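Local coordinates for protein agarase (Microbulbifer thermotolerans, PDB 3WZ1) that hydrolyses beta-1,4-galactosidic linkages inside agarose chains through its family 16 glycoside hydrolase domain, releasing mainly neoagarotetraose, at residues A[20-25]-A[270-275]; A[49-54]-A[120-125]; A[97-102]-A[229-234]; A[156-161]-A[220-225]. All blocks are in the same frame, centred on the assembly; numbering follows the deposited sequence.

Interaction 1: residues A[20-25]-A[270-275]; sequences WELHPL and RFYKPV
The carbonyl O of Glu21 is gripped twice: Lys273 N gives it a nearly straight hydrogen bond of 2.9 Å, and Tyr272 CA adds a weaker C-H...O contact. Glu21 N answers with a bond to Lys273 O at 2.8 Å, so these two residues form the hydrogen-bonded pair of an antiparallel pairing. On either side of it stand the non-hydrogen-bonded pairs Trp20–Pro274 and Leu22–Tyr272; a proline suits such a site because no N-H is asked of it towards the partner strand. Next, His23 N reaches Phe271 O at 2.9 Å.

Trp20, Leu22, Tyr272 and Pro274 share one face. The six-membered part of the indole crosses the root of the tyrosine, with Trp20 CE3 lying 3.6 Å from Tyr272 CB, while CZ3 touches the proline ring. Trp20 NE1 is satisfied by the carbonyl of Ala12. Leu22 CD1, placed by a chi2 of 77°, meets the outer part of the phenol, 3.6 Å from Tyr272 CZ.

Farther along, Leu25 CD2 lies over the Phe271 ring, 4.0 Å from its centroid and offset toward the rim. Leu25 N donates to His23 ND1 in the imidazole plane at 3.0 Å, a bond that bridges the loop from His23 to Leu25. The arrangement joins N-terminal strand 18-22 to C-terminal strand 264-276, closing the chain's two ends together within the beta-jelly roll.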
# COMPACT_ATOMS: atom_id res chain seq x y z
N TRP A 20 -5.43 -6.95 -20.78
CA TRP A 20 -4.69 -6.12 -19.84
C TRP A 20 -3.41 -5.62 -20.47
O TRP A 20 -2.56 -6.43 -20.88
CB TRP A 20 -4.34 -6.90 -18.58
CG TRP A 20 -5.54 -7.27 -17.76
CD1 TRP A 20 -6.05 -8.53 -17.58
CD2 TRP A 20 -6.39 -6.39 -17.03
NE1 TRP A 20 -7.14 -8.48 -16.77
CE2 TRP A 20 -7.38 -7.19 -16.41
CE3 TRP A 20 -6.41 -5.00 -16.81
CZ2 TRP A 20 -8.38 -6.65 -15.61
CZ3 TRP A 20 -7.40 -4.47 -16.00
CH2 TRP A 20 -8.37 -5.30 -15.40
N GLU A 21 -3.25 -4.32 -20.50
CA GLU A 21 -2.06 -3.67 -21.02
C GLU A 21 -1.22 -3.11 -19.87
O GLU A 21 -1.72 -2.36 -19.03
CB GLU A 21 -2.46 -2.56 -21.97
CG GLU A 21 -1.32 -1.83 -22.66
CD GLU A 21 -1.84 -0.96 -23.80
OE1 GLU A 21 -2.09 -1.49 -24.88
OE2 GLU A 21 -2.06 0.23 -23.58
N LEU A 22 0.06 -3.45 -19.87
CA LEU A 22 0.96 -3.00 -18.81
C LEU A 22 1.13 -1.50 -18.84
O LEU A 22 1.48 -0.91 -19.90
CB LEU A 22 2.33 -3.66 -18.93
CG LEU A 22 3.32 -3.45 -17.78
CD1 LEU A 22 2.98 -4.31 -16.56
CD2 LEU A 22 4.71 -3.76 -18.30
N HIS A 23 0.92 -0.86 -17.70
CA HIS A 23 1.10 0.57 -17.53
C HIS A 23 2.57 0.82 -17.17
O HIS A 23 3.17 0.07 -16.38
CB HIS A 23 0.19 1.04 -16.41
CG HIS A 23 0.21 2.51 -16.17
ND1 HIS A 23 1.28 3.16 -15.59
CD2 HIS A 23 -0.72 3.46 -16.41
CE1 HIS A 23 1.02 4.45 -15.50
NE2 HIS A 23 -0.19 4.66 -15.97
N PRO A 24 3.17 1.87 -17.74
CA PRO A 24 4.62 2.05 -17.54
C PRO A 24 5.11 2.37 -16.12
O PRO A 24 6.31 2.31 -15.87
CB PRO A 24 4.96 3.21 -18.49
CG PRO A 24 3.67 3.91 -18.72
CD PRO A 24 2.61 2.85 -18.68
N LEU A 25 4.22 2.68 -15.18
CA LEU A 25 4.63 2.85 -13.79
C LEU A 25 5.10 1.53 -13.17
O LEU A 25 5.81 1.51 -12.16
CB LEU A 25 3.49 3.45 -12.95
CG LEU A 25 3.78 3.69 -11.47
CD1 LEU A 25 4.94 4.64 -11.25
CD2 LEU A 25 2.53 4.20 -10.77
N ARG A 270 2.90 -3.46 -10.04
CA ARG A 270 2.52 -3.47 -11.43
C ARG A 270 1.08 -3.01 -11.56
O ARG A 270 0.25 -3.17 -10.64
CB ARG A 270 2.74 -4.85 -12.06
CG ARG A 270 1.84 -5.96 -11.57
CD ARG A 270 2.18 -7.30 -12.24
NE ARG A 270 1.29 -8.36 -11.79
CZ ARG A 270 1.01 -9.48 -12.45
NH1 ARG A 270 1.49 -9.70 -13.67
NH2 ARG A 270 0.22 -10.38 -11.88
N PHE A 271 0.80 -2.45 -12.73
CA PHE A 271 -0.46 -1.80 -12.98
C PHE A 271 -0.87 -2.14 -14.39
O PHE A 271 -0.03 -2.09 -15.29
CB PHE A 271 -0.30 -0.28 -12.83
CG PHE A 271 0.42 0.14 -11.58
CD1 PHE A 271 1.79 0.23 -11.56
CD2 PHE A 271 -0.28 0.43 -10.42
CE1 PHE A 271 2.46 0.58 -10.39
CE2 PHE A 271 0.38 0.80 -9.26
CZ PHE A 271 1.74 0.87 -9.26
N TYR A 272 -2.15 -2.47 -14.59
CA TYR A 272 -2.65 -2.78 -15.94
C TYR A 272 -3.93 -2.02 -16.23
O TYR A 272 -4.79 -1.86 -15.34
CB TYR A 272 -2.93 -4.29 -16.10
CG TYR A 272 -1.71 -5.18 -16.02
CD1 TYR A 272 -1.23 -5.61 -14.80
CD2 TYR A 272 -1.03 -5.60 -17.18
CE1 TYR A 272 -0.11 -6.41 -14.71
CE2 TYR A 272 0.08 -6.41 -17.08
CZ TYR A 272 0.54 -6.82 -15.85
OH TYR A 272 1.66 -7.64 -15.77
N LYS A 273 -4.07 -1.64 -17.50
CA LYS A 273 -5.25 -0.96 -18.00
C LYS A 273 -5.98 -1.90 -18.95
O LYS A 273 -5.35 -2.57 -19.76
CB LYS A 273 -4.84 0.28 -18.77
CG LYS A 273 -4.05 1.27 -17.94
CD LYS A 273 -4.90 1.96 -16.91
CE LYS A 273 -5.89 2.95 -17.52
NZ LYS A 273 -6.67 3.66 -16.46
N PRO A 274 -7.31 -1.96 -18.85
CA PRO A 274 -8.05 -2.81 -19.77
C PRO A 274 -8.25 -2.06 -21.09
O PRO A 274 -8.72 -0.91 -21.09
CB PRO A 274 -9.36 -3.06 -19.01
CG PRO A 274 -9.58 -1.81 -18.24
CD PRO A 274 -8.21 -1.28 -17.89
N VAL A 275 -7.86 -2.69 -22.20
CA VAL A 275 -7.90 -2.07 -23.51
C VAL A 275 -8.47 -3.06 -24.52
O VAL A 275 -8.37 -4.26 -24.34
CB VAL A 275 -6.51 -1.59 -23.96
CG1 VAL A 275 -5.93 -0.61 -22.94
CG2 VAL A 275 -5.57 -2.77 -24.18

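Interaction 2: residues A[49-54]-A[120-125]; sequences GFINPW and WFLSAD
Ile51 sends CD1 onto the end of strand 116-123, where it lies 3.5 Å from Leu122 CD2 and also meets the carbonyl of Ser123. Its CG1 stands between the backbone N and the carbonyl carbon (chi1 56°), a crowded position that sets this atom over the centre of the Phe50 ring. Beyond it CD1 is roughly anti (chi2 164°), extending the branch to the strand; a long, beta-branched chain suits this double duty. Phe50 brings its ring tip, CZ, to 3.5 Å from Leu122 CD2. That one methyl group is therefore shared by the phenylalanine and the isoleucine.

The loop after strand 46-48 thus packs on a strand of the family 16 jelly roll, next to the strand bearing the E-I-D-V-I-E signature, whose Glu129 is the predicted nucleophile and is touched by Trp120. The side chains of Trp120 and Phe50 cross at about a right angle, yet their ring planes are only some 27° apart, and Trp120 CH2 comes to the edge of the phenyl ring, 3.8 Å from Phe50 CE1.

Toward the loop end the contact turns wet. Ala124 O accepts from two waters, at 2.8 Å from water 1 and 2.6 Å from water 2, and each water takes a weak hydrogen bond from Asn52 ND2. The other amide atom, Asn52 OD1, receives Trp54 N at 2.9 Å, making an Asx turn that fixes the carboxamide.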
# COMPACT_ATOMS: atom_id res chain seq x y z
N GLY A 49 9.33 10.19 -0.43
CA GLY A 49 8.32 10.84 0.41
C GLY A 49 6.90 10.57 -0.02
O GLY A 49 6.57 9.44 -0.40
N PHE A 50 6.09 11.63 0.02
CA PHE A 50 4.63 11.56 0.01
C PHE A 50 4.14 12.42 -1.15
O PHE A 50 4.94 12.96 -1.95
CB PHE A 50 4.15 12.08 1.40
CG PHE A 50 2.66 12.05 1.65
CD1 PHE A 50 1.90 10.89 1.53
CD2 PHE A 50 2.00 13.20 2.07
CE1 PHE A 50 0.55 10.89 1.77
CE2 PHE A 50 0.63 13.20 2.33
CZ PHE A 50 -0.10 12.03 2.19
N ILE A 51 2.82 12.57 -1.28
CA ILE A 51 2.25 13.43 -2.33
C ILE A 51 2.50 14.91 -2.08
O ILE A 51 2.36 15.72 -3.01
CB ILE A 51 0.75 13.19 -2.57
CG1 ILE A 51 -0.06 13.35 -1.27
CG2 ILE A 51 0.51 11.80 -3.16
CD1 ILE A 51 -1.54 13.51 -1.51
N ASN A 52 2.83 15.26 -0.84
CA ASN A 52 3.10 16.64 -0.44
C ASN A 52 4.13 16.60 0.71
O ASN A 52 4.60 15.52 1.08
CB ASN A 52 1.78 17.35 -0.10
CG ASN A 52 1.05 16.76 1.10
OD1 ASN A 52 1.65 16.51 2.14
ND2 ASN A 52 -0.26 16.55 0.96
N PRO A 53 4.51 17.77 1.26
CA PRO A 53 5.56 17.74 2.27
C PRO A 53 5.22 17.16 3.64
O PRO A 53 6.11 17.12 4.51
CB PRO A 53 5.93 19.22 2.41
CG PRO A 53 5.58 19.82 1.09
CD PRO A 53 4.29 19.13 0.75
N TRP A 54 3.98 16.75 3.89
CA TRP A 54 3.64 16.15 5.18
C TRP A 54 4.57 14.98 5.48
O TRP A 54 4.83 14.17 4.61
CB TRP A 54 2.21 15.65 5.15
CG TRP A 54 1.67 15.20 6.46
CD1 TRP A 54 1.69 15.89 7.64
CD2 TRP A 54 0.93 14.00 6.71
NE1 TRP A 54 1.06 15.16 8.62
CE2 TRP A 54 0.57 14.01 8.07
CE3 TRP A 54 0.57 12.91 5.92
CZ2 TRP A 54 -0.17 12.98 8.66
CZ3 TRP A 54 -0.18 11.88 6.52
CH2 TRP A 54 -0.52 11.93 7.87
N TRP A 120 -0.57 1.73 -1.31
CA TRP A 120 -1.85 2.43 -1.28
C TRP A 120 -1.85 3.62 -2.23
O TRP A 120 -0.85 3.92 -2.87
CB TRP A 120 -2.17 2.86 0.15
CG TRP A 120 -1.23 3.84 0.76
CD1 TRP A 120 0.09 3.66 1.04
CD2 TRP A 120 -1.56 5.16 1.22
NE1 TRP A 120 0.60 4.77 1.65
CE2 TRP A 120 -0.38 5.72 1.75
CE3 TRP A 120 -2.72 5.91 1.22
CZ2 TRP A 120 -0.34 7.00 2.30
CZ3 TRP A 120 -2.68 7.19 1.75
CH2 TRP A 120 -1.50 7.73 2.28
N PHE A 121 -3.02 4.26 -2.32
CA PHE A 121 -3.33 5.25 -3.33
C PHE A 121 -4.06 6.41 -2.73
O PHE A 121 -4.94 6.23 -1.92
CB PHE A 121 -4.17 4.58 -4.44
CG PHE A 121 -3.38 3.53 -5.15
CD1 PHE A 121 -2.61 3.86 -6.26
CD2 PHE A 121 -3.27 2.27 -4.60
CE1 PHE A 121 -1.76 2.92 -6.84
CE2 PHE A 121 -2.42 1.33 -5.16
CZ PHE A 121 -1.68 1.66 -6.27
N LEU A 122 -3.67 7.61 -3.12
CA LEU A 122 -4.27 8.83 -2.58
C LEU A 122 -4.36 9.92 -3.63
O LEU A 122 -3.42 10.13 -4.38
CB LEU A 122 -3.44 9.34 -1.39
CG LEU A 122 -4.01 10.48 -0.56
CD1 LEU A 122 -5.30 10.07 0.14
CD2 LEU A 122 -2.97 10.93 0.45
N SER A 123 -5.50 10.61 -3.66
CA SER A 123 -5.68 11.74 -4.56
C SER A 123 -4.84 12.93 -4.11
O SER A 123 -4.48 13.04 -2.94
CB SER A 123 -7.17 12.13 -4.65
OG SER A 123 -7.67 12.56 -3.41
N ALA A 124 -4.52 13.83 -5.04
CA ALA A 124 -3.66 14.97 -4.74
C ALA A 124 -4.18 15.83 -3.59
O ALA A 124 -3.39 16.44 -2.87
CB ALA A 124 -3.52 15.82 -5.98
N ASP A 125 -5.50 15.88 -3.44
CA ASP A 125 -6.15 16.69 -2.41
C ASP A 125 -6.43 15.93 -1.12
O ASP A 125 -7.07 16.46 -0.21
CB ASP A 125 -7.42 17.36 -2.97
CG ASP A 125 -8.58 16.40 -3.23
OD1 ASP A 125 -8.46 15.19 -2.95
OD2 ASP A 125 -9.64 16.87 -3.70
O HOH W 1 -3.31 16.95 -0.14
O HOH W 2 -0.95 17.26 -2.27

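Interaction 3: residues A[97-102]-A[229-234]; sequences PLTYPV and SKPMYA. With NA (sodium ion), chain C.
Pro97 lies flat against Tyr233, its CB over the centre of the phenol ring, 3.7 Å from the centroid and only 8° off the normal. Proline suits this CH-pi contact, since its compact ring gives the aromatic face a rigid aliphatic surface; Pro97 CD also comes 3.5 Å from Tyr233 CE2. Beside this CH-pi contact the backbones are locked by a single antiparallel bridge: Leu98 N donates to Met232 O and Met232 N to Leu98 O, both at 2.8 Å.

The other end is looser. Tyr100 brings only a ring edge to Ser229, with CE2 3.9 Å from Ser229 CA, and no hydrogen bond joins the two. Ser229 instead turns OG to a sodium ion at 2.4 Å, a hard cation well matched by oxygen ligands. Water 3 binds the same ion, as do Glu128, Thr226 and Gly227.

Leu98 plugs inward, touching Phe271 of strand 264-276 and Phe121 of strand 116-123. The latter strand also pairs through Leu122 with Tyr233. Strand 232-239 thus lies with strand 116-123 as a neighbour, while the loop leading into strand 102-109 is bridged to its beginning.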
# COMPACT_ATOMS: atom_id res chain seq x y z
N PRO A 97 -0.14 10.06 -11.37
CA PRO A 97 -1.23 9.29 -10.79
C PRO A 97 -1.89 8.35 -11.78
O PRO A 97 -1.65 8.45 -13.00
CB PRO A 97 -2.21 10.37 -10.38
CG PRO A 97 -2.08 11.39 -11.47
CD PRO A 97 -0.63 11.36 -11.88
N LEU A 98 -2.69 7.45 -11.23
CA LEU A 98 -3.50 6.51 -12.00
C LEU A 98 -4.96 6.87 -11.88
O LEU A 98 -5.37 7.56 -10.93
CB LEU A 98 -3.32 5.10 -11.45
CG LEU A 98 -1.89 4.60 -11.41
CD1 LEU A 98 -1.85 3.24 -10.79
CD2 LEU A 98 -1.27 4.58 -12.79
N THR A 99 -5.74 6.40 -12.86
CA THR A 99 -7.18 6.56 -12.84
C THR A 99 -7.85 5.24 -13.18
O THR A 99 -7.30 4.43 -13.89
CB THR A 99 -7.67 7.60 -13.87
OG1 THR A 99 -7.07 7.33 -15.16
CG2 THR A 99 -7.37 9.04 -13.37
N TYR A 100 -9.06 5.05 -12.67
CA TYR A 100 -9.87 3.89 -13.04
C TYR A 100 -10.17 3.97 -14.54
O TYR A 100 -10.19 5.06 -15.11
CB TYR A 100 -11.17 3.84 -12.26
CG TYR A 100 -12.18 4.88 -12.69
CD1 TYR A 100 -13.02 4.63 -13.76
CD2 TYR A 100 -12.31 6.10 -12.03
CE1 TYR A 100 -13.95 5.57 -14.18
CE2 TYR A 100 -13.21 7.06 -12.46
CZ TYR A 100 -14.04 6.77 -13.54
OH TYR A 100 -15.00 7.69 -13.95
N PRO A 101 -10.39 2.82 -15.18
CA PRO A 101 -10.21 1.47 -14.66
C PRO A 101 -8.74 1.07 -14.67
O PRO A 101 -8.01 1.33 -15.64
CB PRO A 101 -10.98 0.60 -15.66
CG PRO A 101 -10.90 1.36 -16.95
CD PRO A 101 -10.83 2.82 -16.59
N VAL A 102 -8.31 0.43 -13.59
CA VAL A 102 -6.93 0.00 -13.48
C VAL A 102 -6.80 -1.11 -12.46
O VAL A 102 -7.47 -1.06 -11.42
CB VAL A 102 -6.00 1.20 -13.12
CG1 VAL A 102 -6.38 1.80 -11.77
CG2 VAL A 102 -4.54 0.81 -13.18
N SER A 229 -13.06 8.56 -7.68
CA SER A 229 -12.96 9.01 -9.08
C SER A 229 -11.76 9.89 -9.40
O SER A 229 -11.42 10.05 -10.56
CB SER A 229 -14.24 9.74 -9.46
OG SER A 229 -14.40 10.92 -8.69
N LYS A 230 -11.13 10.49 -8.38
CA LYS A 230 -10.00 11.37 -8.60
C LYS A 230 -8.76 10.56 -8.96
O LYS A 230 -8.62 9.41 -8.51
CB LYS A 230 -9.73 12.22 -7.35
CG LYS A 230 -10.88 13.18 -7.06
CD LYS A 230 -10.79 13.86 -5.69
CE LYS A 230 -11.95 14.82 -5.56
NZ LYS A 230 -12.07 15.53 -4.26
N PRO A 231 -7.86 11.14 -9.76
CA PRO A 231 -6.60 10.43 -9.99
C PRO A 231 -5.88 10.19 -8.67
O PRO A 231 -5.94 11.05 -7.77
CB PRO A 231 -5.80 11.38 -10.87
CG PRO A 231 -6.82 12.30 -11.48
CD PRO A 231 -7.88 12.45 -10.44
N MET A 232 -5.24 9.03 -8.53
CA MET A 232 -4.55 8.72 -7.27
C MET A 232 -3.11 8.32 -7.52
O MET A 232 -2.80 7.58 -8.46
CB MET A 232 -5.25 7.59 -6.52
CG MET A 232 -6.67 7.90 -6.12
SD MET A 232 -7.35 6.56 -5.13
CE MET A 232 -9.09 6.98 -5.19
N TYR A 233 -2.24 8.79 -6.63
CA TYR A 233 -0.82 8.48 -6.69
C TYR A 233 -0.55 7.18 -5.94
O TYR A 233 -1.16 6.93 -4.89
CB TYR A 233 0.02 9.63 -6.09
CG TYR A 233 -0.13 10.88 -6.90
CD1 TYR A 233 -1.20 11.75 -6.70
CD2 TYR A 233 0.77 11.16 -7.92
CE1 TYR A 233 -1.37 12.86 -7.50
CE2 TYR A 233 0.60 12.28 -8.73
CZ TYR A 233 -0.46 13.10 -8.50
OH TYR A 233 -0.64 14.22 -9.31
N ALA A 234 0.35 6.37 -6.48
CA ALA A 234 0.80 5.16 -5.80
C ALA A 234 1.80 5.52 -4.71
O ALA A 234 2.74 6.28 -4.97
CB ALA A 234 1.43 4.22 -6.81
NA NA C . -14.73 11.49 -6.42
O HOH W 3 -14.41 13.76 -7.68

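Interaction 4: residues A[156-161]-A[220-225]; sequences VFIRDP and NGFTGG
Phe222 and Thr223 occupy the corners of a type I beta turn and press against Val156 and Ile158, at the end of a jelly-roll strand. The turn opens at Gly221, whose positive phi of 75° favours glycine. Phe222 comes next and makes the larger contribution from this segment. Ile158 CD1 reaches its ring 3.4 Å from Phe222 CD1, the two side chains crossing at about a right angle. On the ring's other ortho carbon, Phe222 CD2 faces the carbonyl O of Val156 at 3.5 Å, in the ring plane, where the positive rim of an aromatic ring suits an oxygen. Val156 CG2 also packs near CD2. Asp218 accepts from the backbone N of Phe222.

Thr223 divides its two branches: CG2 meets Val156 CG1 at 3.5 Å, whereas OG1 hydrogen-bonds to Asp218, so a residue with one methyl and one hydroxyl fits well. Its carbonyl is hydrogen-bonded to the hydroxyl of Thr226, a ligand of a bound sodium ion, and the turn lies close to that ion. Gly224, again at positive phi, closes the turn, its N donating to Gly221 O at 3.0 Å.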
# COMPACT_ATOMS: atom_id res chain seq x y z
N VAL A 156 -12.65 7.77 2.35
CA VAL A 156 -13.01 9.06 1.79
C VAL A 156 -13.03 10.03 2.95
O VAL A 156 -13.45 9.68 4.06
CB VAL A 156 -14.33 9.03 1.00
CG1 VAL A 156 -14.19 8.19 -0.27
CG2 VAL A 156 -15.48 8.51 1.85
N PHE A 157 -12.52 11.23 2.69
CA PHE A 157 -12.37 12.26 3.72
C PHE A 157 -13.06 13.55 3.34
O PHE A 157 -13.23 13.88 2.16
CB PHE A 157 -10.89 12.62 3.91
CG PHE A 157 -9.99 11.46 4.24
CD1 PHE A 157 -9.78 11.07 5.56
CD2 PHE A 157 -9.31 10.78 3.24
CE1 PHE A 157 -8.95 10.00 5.87
CE2 PHE A 157 -8.49 9.72 3.55
CZ PHE A 157 -8.30 9.33 4.85
N ILE A 158 -13.43 14.31 4.37
CA ILE A 158 -13.60 15.75 4.25
C ILE A 158 -12.45 16.32 5.05
O ILE A 158 -12.20 15.89 6.18
CB ILE A 158 -14.96 16.23 4.79
CG1 ILE A 158 -16.11 15.74 3.89
CG2 ILE A 158 -14.97 17.76 4.88
CD1 ILE A 158 -17.48 15.79 4.54
N ARG A 159 -11.70 17.26 4.47
CA ARG A 159 -10.48 17.76 5.11
C ARG A 159 -10.78 18.69 6.29
O ARG A 159 -10.10 18.63 7.31
CB ARG A 159 -9.56 18.47 4.12
CG ARG A 159 -9.08 17.63 2.92
CD ARG A 159 -8.58 16.23 3.27
NE ARG A 159 -7.55 16.25 4.30
CZ ARG A 159 -6.97 15.17 4.83
NH1 ARG A 159 -7.29 13.93 4.44
NH2 ARG A 159 -6.07 15.34 5.78
N ASP A 160 -11.79 19.54 6.15
CA ASP A 160 -12.06 20.59 7.15
C ASP A 160 -13.56 20.92 7.18
O ASP A 160 -14.09 21.42 6.18
CB ASP A 160 -11.23 21.83 6.81
CG ASP A 160 -11.37 22.94 7.84
OD1 ASP A 160 -11.93 22.71 8.91
OD2 ASP A 160 -10.89 24.06 7.56
N PRO A 161 -14.27 20.62 8.28
CA PRO A 161 -13.83 19.91 9.49
C PRO A 161 -13.51 18.47 9.11
O PRO A 161 -14.24 17.89 8.30
CB PRO A 161 -15.06 19.94 10.41
CG PRO A 161 -16.02 20.90 9.80
CD PRO A 161 -15.71 20.93 8.33
N ASN A 220 -21.88 8.19 3.60
CA ASN A 220 -22.05 9.53 4.19
C ASN A 220 -22.00 10.69 3.18
O ASN A 220 -22.17 11.86 3.54
CB ASN A 220 -21.02 9.74 5.30
CG ASN A 220 -21.12 8.68 6.39
OD1 ASN A 220 -22.22 8.25 6.76
ND2 ASN A 220 -19.99 8.25 6.90
N GLY A 221 -21.74 10.39 1.91
CA GLY A 221 -21.78 11.41 0.87
C GLY A 221 -20.59 12.34 0.86
O GLY A 221 -20.69 13.44 0.32
N PHE A 222 -19.45 11.91 1.41
CA PHE A 222 -18.26 12.75 1.45
C PHE A 222 -17.70 13.10 0.07
O PHE A 222 -17.00 14.11 -0.07
CB PHE A 222 -17.14 12.10 2.28
CG PHE A 222 -17.44 11.92 3.75
CD1 PHE A 222 -18.53 12.53 4.36
CD2 PHE A 222 -16.58 11.16 4.53
CE1 PHE A 222 -18.76 12.35 5.72
CE2 PHE A 222 -16.81 10.98 5.88
CZ PHE A 222 -17.90 11.57 6.48
N THR A 223 -17.96 12.25 -0.93
CA THR A 223 -17.53 12.52 -2.29
C THR A 223 -18.58 13.27 -3.13
O THR A 223 -18.36 13.49 -4.31
CB THR A 223 -17.17 11.22 -3.05
OG1 THR A 223 -18.35 10.48 -3.37
CG2 THR A 223 -16.20 10.35 -2.22
N GLY A 224 -19.69 13.68 -2.53
CA GLY A 224 -20.67 14.48 -3.27
C GLY A 224 -21.22 13.74 -4.48
O GLY A 224 -21.47 14.35 -5.52
N GLY A 225 -21.39 12.42 -4.36
CA GLY A 225 -21.95 11.60 -5.44
C GLY A 225 -21.00 11.19 -6.56
O GLY A 225 -21.44 10.63 -7.57

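All four contacts lie within the catalytic domain. Interaction 1 joins the chain's terminal strands and encloses the others in sequence; 2 and 3 interleave, and 4 is nested inside 3. Interaction 3 is central, about 12 Å from interaction 1, about 12 Å from interaction 2 and about 18 Å from interaction 4, centre to centre. Phe271 of interaction 1 touches both Leu98 of interaction 3 and Phe121 of interaction 2, making a common apolar core. Strands 116-123 and 232-239 are neighbours, and an Asp125–Lys230 salt bridge also links interactions 2 and 3. Interactions 1 and 4, about 29 Å apart between centres, do not touch. Together they run from the paired chain ends to loops near the predicted catalytic glutamates.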